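Local coordinates for protein lipase aflb (Neosartorya fumigata, PDB 6IDY) that probably hydrolyses the ester bonds of lipids as a calcium-containing lipase of the alpha/beta-hydrolase fold, at residues Y105-N111 with P172-Y178. Residues are numbered along the deposited sequence; the frame is centred on the assembly and turned at random.
Sequences YLNLDLN and PAGTTYY
Residues 105-111 turn from a loop after helix 96-103 into a short 3-10 segment, 109-111, and meet the first turns of helix 173-178; the nearest CA atoms, Leu110 and Gly174, are 4.6 Å apart. Pro172 holds the N-cap position, its extended psi of 146° preceding the helical values that begin at Ala173. Pro172 CG lies 3.9 Å from Tyr105 CD2, at the edge of the Tyr105 ring and near its plane; the Tyr105 hydroxyl is hydrogen-bonded to Glu421 OE2. Ala173 starts the helix, and Gly174 follows where space is shortest: an ideal CB would fall 2.2 Å from Leu110 O and 2.4 Å from Asn111 OD1. Gly174 CA instead makes a CA-H...O contact with Leu110 O at 3.4 Å. Thr175 (chi1 m) is the polar centre. Thr175 N donates to Asn111 OD1 (2.8 Å, 135°), while Asn111 ND2 donates to Thr175 OG1 (2.8 Å, 162°) and also to Tyr105 O (2.8 Å, 172°). With chi1 m, the Asn111 amide thus serves a first-turn helix amide and ties its own loop together. Leu108 CD2 packs 3.5 Å from Thr175 OG1. Thr176 makes no contact with 105-111; Thr176 OG1 donates to Pro172 O at 2.7 Å. Tyr178, chi1 t, returns to the loop, with Tyr178 CD1 3.7 Å from Leu110 CD1 (chi1 m, chi2 t). Asn196 hydrogen-bonds Leu110 O through ND2 and Gly174 N through OD1. A loop asparagine accepting from the first-turn amide of Thr175 is characteristic of helix N-termini; here the helix follows strand 161-166 of the central alpha/beta-hydrolase sheet.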
loop_
_atom_site.group_PDB
_atom_site.type_symbol
_atom_site.label_atom_id
_atom_site.label_comp_id
_atom_site.label_asym_id
_atom_site.label_seq_id
_atom_site.Cartn_x
_atom_site.Cartn_y
_atom_site.Cartn_z
ATOM N N TYR A 105 12.823 -1.552 -11.813
ATOM C CA TYR A 105 11.379 -1.360 -11.594
ATOM C C TYR A 105 10.701 -0.396 -12.596
ATOM O O TYR A 105 9.549 -0.637 -12.957
ATOM C CB TYR A 105 11.079 -0.936 -10.132
ATOM C CG TYR A 105 11.288 0.537 -9.839
ATOM C CD1 TYR A 105 12.564 1.055 -9.633
ATOM C CD2 TYR A 105 10.211 1.416 -9.781
ATOM C CE1 TYR A 105 12.764 2.413 -9.389
ATOM C CE2 TYR A 105 10.399 2.778 -9.542
ATOM C CZ TYR A 105 11.678 3.271 -9.342
ATOM O OH TYR A 105 11.866 4.608 -9.081
ATOM N N LEU A 106 11.392 0.695 -13.011
ATOM C CA LEU A 106 10.837 1.703 -13.930
ATOM C C LEU A 106 10.464 1.173 -15.309
ATOM O O LEU A 106 9.451 1.590 -15.869
ATOM C CB LEU A 106 11.770 2.910 -14.083
ATOM C CG LEU A 106 11.772 3.958 -12.977
ATOM C CD1 LEU A 106 12.761 5.033 -13.303
ATOM C CD2 LEU A 106 10.397 4.608 -12.802
ATOM N N ASN A 107 11.281 0.268 -15.851
ATOM C CA ASN A 107 11.062 -0.329 -17.168
ATOM C C ASN A 107 10.285 -1.654 -17.103
ATOM O O ASN A 107 9.967 -2.227 -18.150
ATOM C CB ASN A 107 12.392 -0.471 -17.922
ATOM C CG ASN A 107 13.027 0.861 -18.244
ATOM O OD1 ASN A 107 13.955 1.313 -17.566
ATOM N ND2 ASN A 107 12.530 1.530 -19.278
ATOM N N LEU A 108 9.941 -2.110 -15.882
ATOM C CA LEU A 108 9.181 -3.343 -15.658
ATOM C C LEU A 108 7.733 -3.183 -16.147
ATOM O O LEU A 108 7.070 -2.197 -15.805
ATOM C CB LEU A 108 9.225 -3.738 -14.165
ATOM C CG LEU A 108 8.545 -5.049 -13.754
ATOM C CD1 LEU A 108 9.448 -6.245 -14.009
ATOM C CD2 LEU A 108 8.148 -5.017 -12.290
ATOM N N ASP A 109 7.258 -4.156 -16.950
ATOM C CA ASP A 109 5.906 -4.182 -17.522
ATOM C C ASP A 109 4.788 -4.174 -16.475
ATOM O O ASP A 109 3.745 -3.571 -16.721
ATOM C CB ASP A 109 5.738 -5.360 -18.496
ATOM C CG ASP A 109 6.609 -5.292 -19.743
ATOM O OD1 ASP A 109 6.905 -4.163 -20.206
ATOM O OD2 ASP A 109 6.981 -6.367 -20.266
ATOM N N LEU A 110 5.019 -4.803 -15.302
ATOM C CA LEU A 110 4.049 -4.865 -14.198
ATOM C C LEU A 110 3.762 -3.487 -13.572
ATOM O O LEU A 110 2.718 -3.317 -12.945
ATOM C CB LEU A 110 4.507 -5.838 -13.086
ATOM C CG LEU A 110 5.019 -7.232 -13.477
ATOM C CD1 LEU A 110 5.557 -7.960 -12.262
ATOM C CD2 LEU A 110 3.939 -8.069 -14.180
ATOM N N ASN A 111 4.693 -2.521 -13.720
ATOM C CA ASN A 111 4.558 -1.173 -13.156
ATOM C C ASN A 111 4.008 -0.141 -14.147
ATOM O O ASN A 111 3.807 1.015 -13.781
ATOM C CB ASN A 111 5.892 -0.703 -12.567
ATOM C CG ASN A 111 6.339 -1.503 -11.380
ATOM O OD1 ASN A 111 5.537 -2.014 -10.602
ATOM N ND2 ASN A 111 7.635 -1.620 -11.202
ATOM N N PRO A 172 5.274 1.604 -6.687
ATOM C CA PRO A 172 4.342 1.091 -7.713
ATOM C C PRO A 172 3.703 -0.228 -7.289
ATOM O O PRO A 172 4.349 -1.031 -6.623
ATOM C CB PRO A 172 5.229 0.899 -8.954
ATOM C CG PRO A 172 6.475 1.648 -8.680
ATOM C CD PRO A 172 6.658 1.628 -7.197
ATOM N N ALA A 173 2.449 -0.444 -7.692
ATOM C CA ALA A 173 1.665 -1.638 -7.383
ATOM C C ALA A 173 2.309 -2.926 -7.847
ATOM O O ALA A 173 2.399 -3.872 -7.063
ATOM C CB ALA A 173 0.274 -1.515 -7.980
ATOM N N GLY A 174 2.744 -2.947 -9.108
ATOM C CA GLY A 174 3.347 -4.107 -9.748
ATOM C C GLY A 174 4.449 -4.743 -8.939
ATOM O O GLY A 174 4.364 -5.931 -8.615
ATOM N N THR A 175 5.469 -3.946 -8.569
ATOM C CA THR A 175 6.588 -4.435 -7.766
ATOM C C THR A 175 6.138 -4.768 -6.342
ATOM O O THR A 175 6.506 -5.833 -5.844
ATOM C CB THR A 175 7.800 -3.492 -7.831
ATOM O OG1 THR A 175 8.236 -3.420 -9.189
ATOM C CG2 THR A 175 8.961 -3.994 -6.992
ATOM N N THR A 176 5.340 -3.880 -5.708
ATOM C CA THR A 176 4.803 -4.055 -4.354
ATOM C C THR A 176 4.155 -5.422 -4.144
ATOM O O THR A 176 4.531 -6.155 -3.224
ATOM C CB THR A 176 3.797 -2.944 -4.027
ATOM O OG1 THR A 176 4.489 -1.706 -4.033
ATOM C CG2 THR A 176 3.070 -3.150 -2.672
ATOM N N TYR A 177 3.203 -5.757 -5.012
ATOM C CA TYR A 177 2.417 -6.974 -4.883
ATOM C C TYR A 177 3.059 -8.221 -5.476
ATOM O O TYR A 177 2.626 -9.319 -5.149
ATOM C CB TYR A 177 1.019 -6.732 -5.438
ATOM C CG TYR A 177 0.242 -5.808 -4.526
ATOM C CD1 TYR A 177 -0.134 -6.212 -3.248
ATOM C CD2 TYR A 177 -0.068 -4.509 -4.918
ATOM C CE1 TYR A 177 -0.818 -5.357 -2.389
ATOM C CE2 TYR A 177 -0.766 -3.645 -4.070
ATOM C CZ TYR A 177 -1.152 -4.083 -2.812
ATOM O OH TYR A 177 -1.875 -3.274 -1.979
ATOM N N TYR A 178 4.125 -8.066 -6.270
ATOM C CA TYR A 178 4.877 -9.181 -6.845
ATOM C C TYR A 178 5.373 -10.105 -5.712
ATOM O O TYR A 178 5.309 -11.327 -5.843
ATOM C CB TYR A 178 6.061 -8.633 -7.675
ATOM C CG TYR A 178 6.964 -9.687 -8.277
ATOM C CD1 TYR A 178 6.713 -10.208 -9.542
ATOM C CD2 TYR A 178 8.102 -10.125 -7.604
ATOM C CE1 TYR A 178 7.552 -11.169 -10.109
ATOM C CE2 TYR A 178 8.948 -11.086 -8.159
ATOM C CZ TYR A 178 8.664 -11.611 -9.409
ATOM O OH TYR A 178 9.500 -12.549 -9.964
#